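Long-range contacts in beta-n-acetylhexosaminidase (Streptococcus pneumoniae, PDB 4AZC), which probably hydrolyses terminal beta-linked N-acetylhexosamine residues from glycans, as a family 20 glycoside hydrolase that binds a sugar-fused thiazolidine ligand in its barrel pocket: residues I13-G18 with S40-L45; S35-S40 with E344-F349; W279-G284 with G292-A297; L283-E288 with A330-A335. All blocks are in the same frame, centred on the assembly; numbering follows the deposited sequence.

Contact 1: I13-G18 with S40-L45; sequences ISIDAG and SDVHLL
S14 and H43 stand side by side on one face of a parallel strand pair, and their side chains are bonded to each other. From CB of H43, which packs against the backbone of S14, the chain runs with CG anti to the backbone N (chi1 174°), which swings the imidazole toward S14; CG lies 3.9 Å from S14 OG. ND1 then meets S14 OG at 2.8 Å, a hydrogen bond in which either atom could be the donor, with the hydroxyl at the ring edge and near its plane. CE1 passes the same oxygen more loosely, and NE2 at the far corner is bonded to N178, so both ring nitrogens are engaged and the rotation of the ring is fixed. L45 CD1 lies against S14 OG as well, 3.5 Å away.

Backbone bonds alternate as parallel pairing requires: H43 N to I13 O at 2.8 Å, I15 N to H43 O at 2.9 Å and L45 N to I15 O at 3.0 Å. On the other face the branches are apolar. CG2 of I13 meets CG2 of V42 at 3.7 Å, while L44 CD1 reaches A17 CB at 3.6 Å.

The pair belongs to a beta-alpha-beta unit (strand 10-16, helix 24-37, strand 41-45) of the TIM barrel: helix 24-37 covers I13, I15, V42 and L44, whereas strands 321-329 and 110-117 continue the sheet on its two edges.

Contact 2: S35-S40 with E344-F349; sequences SELGYS and ELMTAF
Y39 drives its phenol into the side of helix 339-351, where the hydroxyl enters a hollow between M346 and F349. There Y39 OH donates to the carbonyl oxygen M346 O at 2.7 Å, in the carbonyl plane and on a lone pair, so the phenol meets the carbonyl from its flank, at a C=O...donor angle of 111°. One wall of the hollow is F349, whose CB lies 3.5 Å from Y39 OH and whose ring presents its edge to that oxygen. The other is M346 CB, 3.7 Å from Y39 OH. Further out, a bend at chi3 (71°) folds M346 CE over one face of the tyrosine ring, 4.1 Å from Y39 CE1.

A second bump fits beside the first. L37 CD1 settles against M346 CB at 3.6 Å, and L37 CD2 rests 3.7 Å from T347 OG1, which is hydrogen-bonded to F343 O, L37 and T347 crossing at about a right angle.

G38, with positive phi, ends helix 24-37 in a Schellman motif and turns the chain toward Y39. The contact joins two helices of the outer layer of a TIM barrel.

Contact 3: W279-G284 with G292-A297; sequences WYYILG and GFLKKA. With NGW ((2S,3aR,5R,6S,7R,7aR)-5-(hydroxymethyl)-2-methyl-2,3a,5,6,7,7a-hexahydro-1H-pyrano[3,2-d][1,3]thiazole-6,7-diol), chain K.
Y281 receives L294 on one face of its ring, and the torsions of both residues bring this about. In the tyrosine CG is anti to the backbone N (chi1 173°), which lays the ring beside the start of helix 294-303; in the leucine chi1 is again extended, at -178°, and CB sits 4.1 Å from the ring centroid as a CH-pi contact, offset toward the rim. At the phenol's far end Y281 OH is hydrogen-bonded to E341 OE1.

G292 packs closely against the strand. Its carbonyl oxygen takes the nearly straight bond from I282 N (3.0 Å, 171° at the hydrogen), and its CA lies 3.8 Å from I282 CD1. A297 follows, with CB 3.3 Å from Y280 O.

I282 and Y280 work on the pocket side. CG1 of I282 meets the ligand's C6 at 3.7 Å, and Y280 brings OH to 3.0 Å from S1 of the ligand's five-membered, sulfur-containing ring. W329 meets the Y280 ring edge-to-face.

Together these residues form the start of a beta-alpha-beta unit of the TIM barrel, in which strand 281-282 supplies part of the ligand pocket and helix 294-303 packs behind it.

Contact 4: L283-E288 with A330-A335; sequences LGQKPE and ADRPSA. With NGW ((2S,3aR,5R,6S,7R,7aR)-5-(hydroxymethyl)-2-methyl-2,3a,5,6,7,7a-hexahydro-1H-pyrano[3,2-d][1,3]thiazole-6,7-diol), chain K.
In one of the two conformers of R332, the arginine reaches across to Q285, its NH2 giving a hydrogen bond of 2.7 Å to OE1. The amide oxygen lies almost in the guanidinium plane, the two flat groups being turned 36° against each other, and the side chains cross at about a right angle. A bend at chi3 (-90°) directs the arginine end toward segment 283-288, where in this conformer NH1 also makes a weak, strongly bent bond to L283 O at 2.9 Å. The same carbonyl receives a water at 2.7 Å, which also donates to R332 O and accepts from R332 N, so that one solvent molecule ties the two loops through backbone atoms.

Both loops follow strands at the C-terminal ends of the barrel strands, where TIM-barrel enzymes build their active sites. D331 accordingly turns to the ligand: its OD1 and OD2 accept hydrogen bonds from O4 and O6 of NGW, each at 2.6 Å, gripping two hydroxyls with one carboxylate.

Beyond the polar atoms, A335 ends a type I turn from R332 and sets its CB 4.0 Å from L283 CB and close to L283 O. L283 also leans on A330, CD1 to CB at 4.2 Å, with K20 touching both residues.

How the contacts relate
The four contacts illustrate how a TIM barrel couples its framework to its pocket. The centre of contact 1 lies about 4 Å from that of the chain; the centre of contact 2 is about 13 Å from that of contact 1. These two share S40, and M346 CG packs 3.8 Å from I13 CD1. Contact 2 in turn leans on contact 3, where L345 CD2 meets Y281 CB at 3.6 Å. Contacts 3 and 4 share L283 and G284, have centres about 8 Å apart, and both touch NGW. Contact 1 joins contact 4 through a probable hydrogen bond from A330 N to D16 OD2 (3.0 Å); D16 also forms a salt bridge with R19, which itself binds NGW.

Contact 1: I13-G18 with S40-L45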
loop_
_atom_site.group_PDB
_atom_site.type_symbol
_atom_site.label_atom_id
_atom_site.label_comp_id
_atom_site.label_asym_id
_atom_site.label_seq_id
_atom_site.Cartn_x
_atom_site.Cartn_y
_atom_site.Cartn_z
ATOM N N ILE B 13 2.950 0.035 6.537
ATOM C CA ILE B 13 3.812 -1.038 6.058
ATOM C C ILE B 13 3.291 -1.481 4.692
ATOM O O ILE B 13 2.107 -1.798 4.539
ATOM C CB ILE B 13 3.910 -2.240 7.064
ATOM C CG1 ILE B 13 4.817 -3.346 6.514
ATOM C CG2 ILE B 13 2.523 -2.818 7.400
ATOM C CD1 ILE B 13 6.251 -2.912 6.303
ATOM N N SER B 14 4.172 -1.457 3.696
ATOM C CA SER B 14 3.833 -1.893 2.340
ATOM C C SER B 14 4.347 -3.303 2.062
ATOM O O SER B 14 5.491 -3.628 2.394
ATOM C CB SER B 14 4.406 -0.936 1.303
ATOM O OG SER B 14 4.048 -1.369 0.006
ATOM N N ILE B 15 3.501 -4.122 1.427
ATOM C CA ILE B 15 3.822 -5.520 1.119
ATOM C C ILE B 15 3.567 -5.799 -0.362
ATOM O O ILE B 15 2.449 -5.602 -0.857
ATOM C CB ILE B 15 2.958 -6.516 1.972
ATOM C CG1 ILE B 15 3.067 -6.217 3.475
ATOM C CG2 ILE B 15 3.296 -7.983 1.642
ATOM C CD1 ILE B 15 4.402 -6.605 4.146
ATOM N N ASP B 16 4.597 -6.278 -1.049
ATOM C CA ASP B 16 4.495 -6.658 -2.459
ATOM C C ASP B 16 3.874 -8.041 -2.619
ATOM O O ASP B 16 4.592 -9.040 -2.814
ATOM C CB ASP B 16 5.894 -6.625 -3.093
ATOM C CG ASP B 16 5.874 -6.745 -4.612
ATOM O OD1 ASP B 16 4.782 -6.804 -5.235
ATOM O OD2 ASP B 16 6.985 -6.775 -5.195
ATOM N N ALA B 17 2.544 -8.111 -2.547
ATOM C CA ALA B 17 1.842 -9.367 -2.796
ATOM C C ALA B 17 1.284 -9.418 -4.220
ATOM O O ALA B 17 0.322 -10.127 -4.497
ATOM C CB ALA B 17 0.735 -9.584 -1.770
ATOM N N GLY B 18 1.880 -8.632 -5.108
ATOM C CA GLY B 18 1.590 -8.705 -6.537
ATOM C C GLY B 18 2.626 -9.587 -7.213
ATOM O O GLY B 18 2.278 -10.483 -7.984
ATOM N N SER B 40 -0.728 2.520 11.322
ATOM C CA SER B 40 -2.125 2.832 11.017
ATOM C C SER B 40 -2.687 2.088 9.790
ATOM O O SER B 40 -3.900 1.871 9.700
ATOM C CB SER B 40 -2.298 4.341 10.817
ATOM O OG SER B 40 -1.601 4.747 9.653
ATOM N N ASP B 41 -1.823 1.744 8.833
ATOM C CA ASP B 41 -2.260 1.040 7.623
ATOM C C ASP B 41 -1.295 -0.036 7.138
ATOM O O ASP B 41 -0.103 -0.009 7.435
ATOM C CB ASP B 41 -2.503 2.015 6.468
ATOM C CG ASP B 41 -3.314 3.214 6.875
ATOM O OD1 ASP B 41 -2.720 4.196 7.366
ATOM O OD2 ASP B 41 -4.548 3.165 6.714
ATOM N N VAL B 42 -1.842 -0.978 6.382
ATOM C CA VAL B 42 -1.066 -1.920 5.592
ATOM C C VAL B 42 -1.410 -1.611 4.140
ATOM O O VAL B 42 -2.579 -1.663 3.745
ATOM C CB VAL B 42 -1.429 -3.392 5.892
ATOM C CG1 VAL B 42 -0.762 -4.353 4.856
ATOM C CG2 VAL B 42 -1.032 -3.769 7.307
ATOM N N HIS B 43 -0.389 -1.233 3.381
ATOM C CA HIS B 43 -0.497 -1.000 1.956
ATOM C C HIS B 43 -0.165 -2.323 1.267
ATOM O O HIS B 43 0.939 -2.854 1.427
ATOM C CB HIS B 43 0.480 0.097 1.553
ATOM C CG HIS B 43 0.584 0.336 0.074
ATOM N ND1 HIS B 43 1.545 -0.268 -0.711
ATOM C CD2 HIS B 43 -0.108 1.162 -0.746
ATOM C CE1 HIS B 43 1.428 0.160 -1.956
ATOM N NE2 HIS B 43 0.432 1.027 -2.005
ATOM N N LEU B 44 -1.135 -2.850 0.527
ATOM C CA LEU B 44 -1.023 -4.164 -0.073
ATOM C C LEU B 44 -1.070 -4.114 -1.602
ATOM O O LEU B 44 -2.142 -3.919 -2.196
ATOM C CB LEU B 44 -2.133 -5.082 0.478
ATOM C CG LEU B 44 -2.124 -6.551 0.033
ATOM C CD1 LEU B 44 -0.862 -7.246 0.516
ATOM C CD2 LEU B 44 -3.368 -7.292 0.508
ATOM N N LEU B 45 0.089 -4.281 -2.246
ATOM C CA LEU B 45 0.106 -4.409 -3.710
ATOM C C LEU B 45 -0.494 -5.752 -4.109
ATOM O O LEU B 45 -0.051 -6.800 -3.632
ATOM C CB LEU B 45 1.513 -4.243 -4.289
ATOM C CG LEU B 45 2.170 -2.881 -4.050
ATOM C CD1 LEU B 45 3.238 -2.983 -2.947
ATOM C CD2 LEU B 45 2.771 -2.352 -5.347
#

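Contact 2: S35-S40 with E344-F349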
loop_
_atom_site.group_PDB
_atom_site.type_symbol
_atom_site.label_atom_id
_atom_site.label_comp_id
_atom_site.label_asym_id
_atom_site.label_seq_id
_atom_site.Cartn_x
_atom_site.Cartn_y
_atom_site.Cartn_z
ATOM N N SER B 35 -0.682 -3.527 14.034
ATOM C CA SER B 35 -1.545 -3.000 15.100
ATOM C C SER B 35 -0.783 -2.870 16.403
ATOM O O SER B 35 -0.840 -1.833 17.062
ATOM C CB SER B 35 -2.759 -3.897 15.325
ATOM O OG SER B 35 -3.653 -3.272 16.234
ATOM N N GLU B 36 -0.055 -3.922 16.757
ATOM C CA GLU B 36 0.718 -3.944 17.990
ATOM C C GLU B 36 1.819 -2.901 18.018
ATOM O O GLU B 36 2.060 -2.278 19.057
ATOM C CB GLU B 36 1.314 -5.332 18.204
ATOM C CG GLU B 36 0.252 -6.376 18.537
ATOM C CD GLU B 36 0.834 -7.708 18.985
ATOM O OE1 GLU B 36 2.018 -7.989 18.660
ATOM O OE2 GLU B 36 0.092 -8.473 19.656
ATOM N N LEU B 37 2.486 -2.713 16.881
ATOM C CA LEU B 37 3.619 -1.797 16.805
ATOM C C LEU B 37 3.205 -0.337 16.673
ATOM O O LEU B 37 4.035 0.551 16.840
ATOM C CB LEU B 37 4.566 -2.184 15.667
ATOM C CG LEU B 37 5.389 -3.468 15.798
ATOM C CD1 LEU B 37 6.139 -3.671 14.514
ATOM C CD2 LEU B 37 6.369 -3.463 17.009
ATOM N N GLY B 38 1.927 -0.086 16.385
ATOM C CA GLY B 38 1.410 1.285 16.348
ATOM C C GLY B 38 1.272 1.900 14.971
ATOM O O GLY B 38 1.106 3.113 14.848
ATOM N N TYR B 39 1.343 1.060 13.937
ATOM C CA TYR B 39 1.089 1.464 12.551
ATOM C C TYR B 39 -0.385 1.807 12.399
ATOM O O TYR B 39 -1.201 1.412 13.239
ATOM C CB TYR B 39 1.450 0.321 11.581
ATOM C CG TYR B 39 2.938 0.146 11.388
ATOM C CD1 TYR B 39 3.705 -0.572 12.309
ATOM C CD2 TYR B 39 3.588 0.737 10.292
ATOM C CE1 TYR B 39 5.090 -0.708 12.149
ATOM C CE2 TYR B 39 4.968 0.605 10.114
ATOM C CZ TYR B 39 5.710 -0.120 11.044
ATOM O OH TYR B 39 7.064 -0.244 10.863
ATOM N N SER B 40 -0.728 2.520 11.322
ATOM C CA SER B 40 -2.125 2.832 11.017
ATOM C C SER B 40 -2.687 2.088 9.790
ATOM O O SER B 40 -3.900 1.871 9.700
ATOM C CB SER B 40 -2.298 4.341 10.817
ATOM O OG SER B 40 -1.601 4.747 9.653
ATOM N N GLU B 344 11.206 -7.563 12.285
ATOM C CA GLU B 344 12.352 -6.830 12.832
ATOM C C GLU B 344 12.429 -5.414 12.250
ATOM O O GLU B 344 12.594 -4.432 12.989
ATOM C CB GLU B 344 13.676 -7.582 12.596
ATOM C CG GLU B 344 14.839 -7.006 13.404
ATOM C CD GLU B 344 16.182 -7.647 13.092
ATOM O OE1 GLU B 344 16.235 -8.615 12.310
ATOM O OE2 GLU B 344 17.198 -7.174 13.634
ATOM N N LEU B 345 12.313 -5.307 10.931
ATOM C CA LEU B 345 12.340 -3.995 10.278
ATOM C C LEU B 345 11.129 -3.121 10.669
ATOM O O LEU B 345 11.280 -1.928 10.919
ATOM C CB LEU B 345 12.446 -4.164 8.759
ATOM C CG LEU B 345 12.469 -2.927 7.864
ATOM C CD1 LEU B 345 13.597 -1.978 8.227
ATOM C CD2 LEU B 345 12.577 -3.343 6.412
ATOM N N MET B 346 9.941 -3.719 10.727
ATOM C CA MET B 346 8.741 -3.019 11.211
ATOM C C MET B 346 8.938 -2.455 12.618
ATOM O O MET B 346 8.600 -1.291 12.886
ATOM C CB MET B 346 7.533 -3.946 11.187
ATOM C CG MET B 346 7.013 -4.237 9.786
ATOM S SD MET B 346 5.668 -5.414 9.818
ATOM C CE MET B 346 4.358 -4.444 10.537
ATOM N N THR B 347 9.497 -3.289 13.496
ATOM C CA THR B 347 9.750 -2.943 14.898
ATOM C C THR B 347 10.754 -1.798 15.018
ATOM O O THR B 347 10.553 -0.864 15.809
ATOM C CB THR B 347 10.233 -4.192 15.702
ATOM O OG1 THR B 347 9.284 -5.255 15.545
ATOM C CG2 THR B 347 10.390 -3.875 17.189
ATOM N N ALA B 348 11.816 -1.855 14.215
ATOM C CA ALA B 348 12.861 -0.820 14.231
ATOM C C ALA B 348 12.301 0.547 13.863
ATOM O O ALA B 348 12.574 1.544 14.533
ATOM C CB ALA B 348 14.013 -1.200 13.301
ATOM N N PHE B 349 11.509 0.583 12.797
ATOM C CA PHE B 349 10.866 1.820 12.358
ATOM C C PHE B 349 9.987 2.425 13.463
ATOM O O PHE B 349 10.057 3.632 13.731
ATOM C CB PHE B 349 10.076 1.568 11.068
ATOM C CG PHE B 349 9.694 2.819 10.326
ATOM C CD1 PHE B 349 10.590 3.882 10.203
ATOM C CD2 PHE B 349 8.439 2.922 9.718
ATOM C CE1 PHE B 349 10.230 5.037 9.493
ATOM C CE2 PHE B 349 8.072 4.071 9.020
ATOM C CZ PHE B 349 8.968 5.129 8.899
#

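Contact 3: W279-G284 with G292-A297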
loop_
_atom_site.group_PDB
_atom_site.type_symbol
_atom_site.label_atom_id
_atom_site.label_comp_id
_atom_site.label_asym_id
_atom_site.label_seq_id
_atom_site.Cartn_x
_atom_site.Cartn_y
_atom_site.Cartn_z
ATOM N N TRP B 279 14.263 3.002 3.351
ATOM C CA TRP B 279 13.678 1.992 4.234
ATOM C C TRP B 279 13.321 0.680 3.542
ATOM O O TRP B 279 12.803 -0.236 4.187
ATOM C CB TRP B 279 12.452 2.559 4.951
ATOM C CG TRP B 279 12.739 3.829 5.754
ATOM C CD1 TRP B 279 13.796 4.058 6.601
ATOM C CD2 TRP B 279 11.924 5.007 5.808
ATOM N NE1 TRP B 279 13.694 5.310 7.160
ATOM C CE2 TRP B 279 12.551 5.912 6.692
ATOM C CE3 TRP B 279 10.720 5.385 5.191
ATOM C CZ2 TRP B 279 12.027 7.177 6.961
ATOM C CZ3 TRP B 279 10.199 6.643 5.460
ATOM C CH2 TRP B 279 10.848 7.520 6.346
ATOM N N TYR B 280 13.607 0.588 2.243
ATOM C CA TYR B 280 13.276 -0.601 1.443
ATOM C C TYR B 280 13.982 -1.859 1.879
ATOM O O TYR B 280 15.174 -1.849 2.154
ATOM C CB TYR B 280 13.650 -0.395 -0.036
ATOM C CG TYR B 280 12.680 0.442 -0.805
ATOM C CD1 TYR B 280 11.626 1.100 -0.156
ATOM C CD2 TYR B 280 12.830 0.624 -2.173
ATOM C CE1 TYR B 280 10.732 1.891 -0.859
ATOM C CE2 TYR B 280 11.926 1.420 -2.885
ATOM C CZ TYR B 280 10.884 2.051 -2.213
ATOM O OH TYR B 280 9.984 2.839 -2.897
ATOM N N TYR B 281 13.237 -2.955 1.878
ATOM C CA TYR B 281 13.827 -4.277 1.951
ATOM C C TYR B 281 13.245 -5.156 0.847
ATOM O O TYR B 281 12.030 -5.296 0.730
ATOM C CB TYR B 281 13.626 -4.916 3.326
ATOM C CG TYR B 281 14.094 -6.358 3.364
ATOM C CD1 TYR B 281 15.389 -6.702 2.957
ATOM C CD2 TYR B 281 13.242 -7.378 3.800
ATOM C CE1 TYR B 281 15.826 -8.018 2.972
ATOM C CE2 TYR B 281 13.671 -8.713 3.822
ATOM C CZ TYR B 281 14.962 -9.017 3.409
ATOM O OH TYR B 281 15.398 -10.315 3.436
ATOM N N ILE B 282 14.139 -5.725 0.041
ATOM C CA ILE B 282 13.787 -6.606 -1.065
ATOM C C ILE B 282 14.079 -8.015 -0.581
ATOM O O ILE B 282 15.212 -8.317 -0.194
ATOM C CB ILE B 282 14.636 -6.302 -2.339
ATOM C CG1 ILE B 282 14.196 -4.995 -3.001
ATOM C CG2 ILE B 282 14.557 -7.457 -3.366
ATOM C CD1 ILE B 282 14.964 -3.775 -2.551
ATOM N N LEU B 283 13.063 -8.871 -0.592
ATOM C CA LEU B 283 13.219 -10.225 -0.068
ATOM C C LEU B 283 14.482 -10.901 -0.604
ATOM O O LEU B 283 14.701 -10.950 -1.814
ATOM C CB LEU B 283 11.973 -11.077 -0.347
ATOM C CG LEU B 283 10.615 -10.562 0.140
ATOM C CD1 LEU B 283 9.540 -11.603 -0.119
ATOM C CD2 LEU B 283 10.643 -10.159 1.613
ATOM N N GLY B 284 15.317 -11.387 0.315
ATOM C CA GLY B 284 16.532 -12.137 -0.026
ATOM C C GLY B 284 17.728 -11.313 -0.466
ATOM O O GLY B 284 18.772 -11.874 -0.793
ATOM N N GLY B 292 18.607 -2.515 -1.437
ATOM C CA GLY B 292 17.769 -2.703 -0.238
ATOM C C GLY B 292 17.921 -4.004 0.536
ATOM O O GLY B 292 17.005 -4.835 0.548
ATOM N N PHE B 293 19.066 -4.188 1.192
ATOM C CA PHE B 293 19.253 -5.350 2.064
ATOM C C PHE B 293 18.834 -5.030 3.510
ATOM O O PHE B 293 18.787 -3.857 3.909
ATOM C CB PHE B 293 20.674 -5.948 1.960
ATOM C CG PHE B 293 21.795 -4.969 2.247
ATOM C CD1 PHE B 293 22.363 -4.213 1.225
ATOM C CD2 PHE B 293 22.308 -4.836 3.533
ATOM C CE1 PHE B 293 23.409 -3.318 1.485
ATOM C CE2 PHE B 293 23.357 -3.943 3.806
ATOM C CZ PHE B 293 23.905 -3.182 2.774
ATOM N N LEU B 294 18.512 -6.062 4.287
ATOM C CA LEU B 294 17.823 -5.843 5.565
ATOM C C LEU B 294 18.625 -4.973 6.532
ATOM O O LEU B 294 18.082 -4.081 7.177
ATOM C CB LEU B 294 17.423 -7.169 6.225
ATOM C CG LEU B 294 16.650 -7.102 7.555
ATOM C CD1 LEU B 294 15.228 -6.557 7.368
ATOM C CD2 LEU B 294 16.632 -8.467 8.230
ATOM N N LYS B 295 19.925 -5.221 6.603
ATOM C CA LYS B 295 20.787 -4.489 7.516
ATOM C C LYS B 295 20.798 -2.989 7.200
ATOM O O LYS B 295 20.734 -2.164 8.109
ATOM C CB LYS B 295 22.192 -5.093 7.508
ATOM C CG LYS B 295 23.061 -4.688 8.693
ATOM C CD LYS B 295 24.313 -5.597 8.781
ATOM C CE LYS B 295 25.471 -4.895 9.485
ATOM N NZ LYS B 295 26.006 -3.805 8.622
ATOM N N LYS B 296 20.845 -2.640 5.919
ATOM C CA LYS B 296 20.762 -1.243 5.498
ATOM C C LYS B 296 19.407 -0.603 5.835
ATOM O O LYS B 296 19.361 0.511 6.350
ATOM C CB LYS B 296 21.040 -1.123 3.997
ATOM C CG LYS B 296 21.033 0.302 3.483
ATOM C CD LYS B 296 22.064 0.479 2.367
ATOM C CE LYS B 296 21.535 0.020 1.040
ATOM N NZ LYS B 296 22.631 -0.137 0.053
ATOM N N ALA B 297 18.317 -1.304 5.534
ATOM C CA ALA B 297 16.965 -0.817 5.848
ATOM C C ALA B 297 16.786 -0.544 7.352
ATOM O O ALA B 297 16.375 0.559 7.738
ATOM C CB ALA B 297 15.909 -1.795 5.345
HETATM O O4 NGW K . 10.287 -3.502 -6.245
HETATM C C4 NGW K . 10.752 -2.257 -6.744
HETATM C C3 NGW K . 9.568 -1.419 -7.209
HETATM C C5 NGW K . 11.492 -1.518 -5.625
HETATM O O3 NGW K . 8.841 -2.135 -8.214
HETATM C C2 NGW K . 10.067 -0.050 -7.739
HETATM N N2 NGW K . 8.947 0.904 -7.927
HETATM C C1 NGW K . 11.033 0.636 -6.739
HETATM C C7 NGW K . 8.390 1.271 -6.611
HETATM C C8 NGW K . 7.679 2.617 -6.724
HETATM S S1 NGW K . 9.856 1.352 -5.522
HETATM O O5 NGW K . 12.021 -0.293 -6.171
HETATM C C6 NGW K . 12.667 -2.349 -5.069
HETATM O O6 NGW K . 13.577 -2.681 -6.127
#

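Contact 4: L283-E288 with A330-A335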
loop_
_atom_site.group_PDB
_atom_site.type_symbol
_atom_site.label_atom_id
_atom_site.label_comp_id
_atom_site.label_asym_id
_atom_site.label_seq_id
_atom_site.Cartn_x
_atom_site.Cartn_y
_atom_site.Cartn_z
ATOM N N LEU B 283 13.063 -8.871 -0.592
ATOM C CA LEU B 283 13.219 -10.225 -0.068
ATOM C C LEU B 283 14.482 -10.901 -0.604
ATOM O O LEU B 283 14.701 -10.950 -1.814
ATOM C CB LEU B 283 11.973 -11.077 -0.347
ATOM C CG LEU B 283 10.615 -10.562 0.140
ATOM C CD1 LEU B 283 9.540 -11.603 -0.119
ATOM C CD2 LEU B 283 10.643 -10.159 1.613
ATOM N N GLY B 284 15.317 -11.387 0.315
ATOM C CA GLY B 284 16.532 -12.137 -0.026
ATOM C C GLY B 284 17.728 -11.313 -0.466
ATOM O O GLY B 284 18.772 -11.874 -0.793
ATOM N N GLN B 285 17.588 -9.988 -0.483
ATOM C CA GLN B 285 18.702 -9.109 -0.845
ATOM C C GLN B 285 19.763 -9.154 0.243
ATOM O O GLN B 285 19.457 -9.012 1.428
ATOM C CB GLN B 285 18.238 -7.661 -1.044
ATOM C CG GLN B 285 19.298 -6.734 -1.653
ATOM C CD GLN B 285 19.227 -6.675 -3.170
ATOM O OE1 GLN B 285 18.343 -7.268 -3.781
ATOM N NE2 GLN B 285 20.154 -5.948 -3.784
ATOM N N LYS B 286 21.008 -9.338 -0.173
ATOM C CA LYS B 286 22.100 -9.539 0.757
ATOM C C LYS B 286 23.084 -8.373 0.691
ATOM O O LYS B 286 23.108 -7.649 -0.312
ATOM C CB LYS B 286 22.766 -10.902 0.495
ATOM C CG LYS B 286 21.839 -12.103 0.774
ATOM C CD LYS B 286 21.059 -11.919 2.094
ATOM C CE LYS B 286 20.590 -13.240 2.715
ATOM N NZ LYS B 286 19.198 -13.640 2.395
ATOM N N PRO B 287 23.877 -8.158 1.770
ATOM C CA PRO B 287 24.798 -7.005 1.832
ATOM C C PRO B 287 25.699 -6.841 0.614
ATOM O O PRO B 287 26.074 -5.720 0.274
ATOM C CB PRO B 287 25.633 -7.293 3.075
ATOM C CG PRO B 287 24.696 -8.069 3.960
ATOM C CD PRO B 287 23.855 -8.909 3.041
ATOM N N GLU B 288 26.027 -7.952 -0.042
ATOM C CA GLU B 288 26.923 -7.950 -1.198
ATOM C C GLU B 288 26.199 -7.510 -2.474
ATOM O O GLU B 288 26.827 -6.996 -3.405
ATOM C CB GLU B 288 27.550 -9.335 -1.390
ATOM C CG GLU B 288 28.003 -10.018 -0.087
ATOM C CD GLU B 288 26.854 -10.686 0.689
ATOM O OE1 GLU B 288 26.097 -11.484 0.085
ATOM O OE2 GLU B 288 26.711 -10.415 1.909
ATOM N N ALA B 330 9.338 -7.657 -3.530
ATOM C CA ALA B 330 9.625 -9.037 -3.902
ATOM C C ALA B 330 10.188 -9.165 -5.320
ATOM O O ALA B 330 9.760 -10.038 -6.090
ATOM C CB ALA B 330 8.371 -9.893 -3.717
ATOM N N ASP B 331 11.166 -8.315 -5.646
ATOM C CA ASP B 331 11.767 -8.249 -7.004
ATOM C C ASP B 331 12.090 -9.634 -7.579
ATOM O O ASP B 331 11.863 -9.898 -8.765
ATOM C CB ASP B 331 13.016 -7.356 -7.020
ATOM C CG ASP B 331 12.711 -5.892 -6.697
ATOM O OD1 ASP B 331 11.742 -5.604 -5.956
ATOM O OD2 ASP B 331 13.454 -5.012 -7.179
ATOM N N ARG B 332 12.622 -10.492 -6.708
ATOM C CA ARG B 332 12.825 -11.900 -6.996
ATOM C C ARG B 332 11.773 -12.668 -6.181
ATOM O O ARG B 332 11.996 -12.990 -5.016
ATOM C CB ARG B 332 14.252 -12.309 -6.603
ATOM C CG ARG B 332 15.349 -11.620 -7.424
ATOM C CD ARG B 332 16.725 -11.756 -6.778
ATOM N NE ARG B 332 17.025 -10.663 -5.849
ATOM C CZ ARG B 332 16.920 -10.743 -4.525
ATOM N NH1 ARG B 332 16.523 -11.866 -3.941
ATOM N NH2 ARG B 332 17.220 -9.697 -3.779
ATOM N N PRO B 333 10.600 -12.941 -6.787
ATOM C CA PRO B 333 9.523 -13.504 -5.955
ATOM C C PRO B 333 9.779 -14.907 -5.416
ATOM O O PRO B 333 9.059 -15.343 -4.515
ATOM C CB PRO B 333 8.304 -13.490 -6.884
ATOM C CG PRO B 333 8.885 -13.479 -8.279
ATOM C CD PRO B 333 10.154 -12.694 -8.177
ATOM N N SER B 334 10.780 -15.610 -5.955
ATOM C CA SER B 334 11.097 -16.952 -5.448
ATOM C C SER B 334 11.872 -16.907 -4.130
ATOM O O SER B 334 11.916 -17.905 -3.415
ATOM C CB SER B 334 11.816 -17.825 -6.494
ATOM O OG SER B 334 13.077 -17.281 -6.824
ATOM N N ALA B 335 12.463 -15.756 -3.800
ATOM C CA ALA B 335 13.139 -15.570 -2.504
ATOM C C ALA B 335 12.213 -15.948 -1.340
ATOM O O ALA B 335 10.989 -15.823 -1.452
ATOM C CB ALA B 335 13.633 -14.141 -2.356
HETATM O O4 NGW K . 10.287 -3.502 -6.245
HETATM C C4 NGW K . 10.752 -2.257 -6.744
HETATM C C3 NGW K . 9.568 -1.419 -7.209
HETATM C C5 NGW K . 11.492 -1.518 -5.625
HETATM O O3 NGW K . 8.841 -2.135 -8.214
HETATM C C2 NGW K . 10.067 -0.050 -7.739
HETATM N N2 NGW K . 8.947 0.904 -7.927
HETATM C C1 NGW K . 11.033 0.636 -6.739
HETATM C C7 NGW K . 8.390 1.271 -6.611
HETATM C C8 NGW K . 7.679 2.617 -6.724
HETATM S S1 NGW K . 9.856 1.352 -5.522
HETATM O O5 NGW K . 12.021 -0.293 -6.171
HETATM C C6 NGW K . 12.667 -2.349 -5.069
HETATM O O6 NGW K . 13.577 -2.681 -6.127
HETATM O O HOH W 1 12.789 -10.791 -3.784
#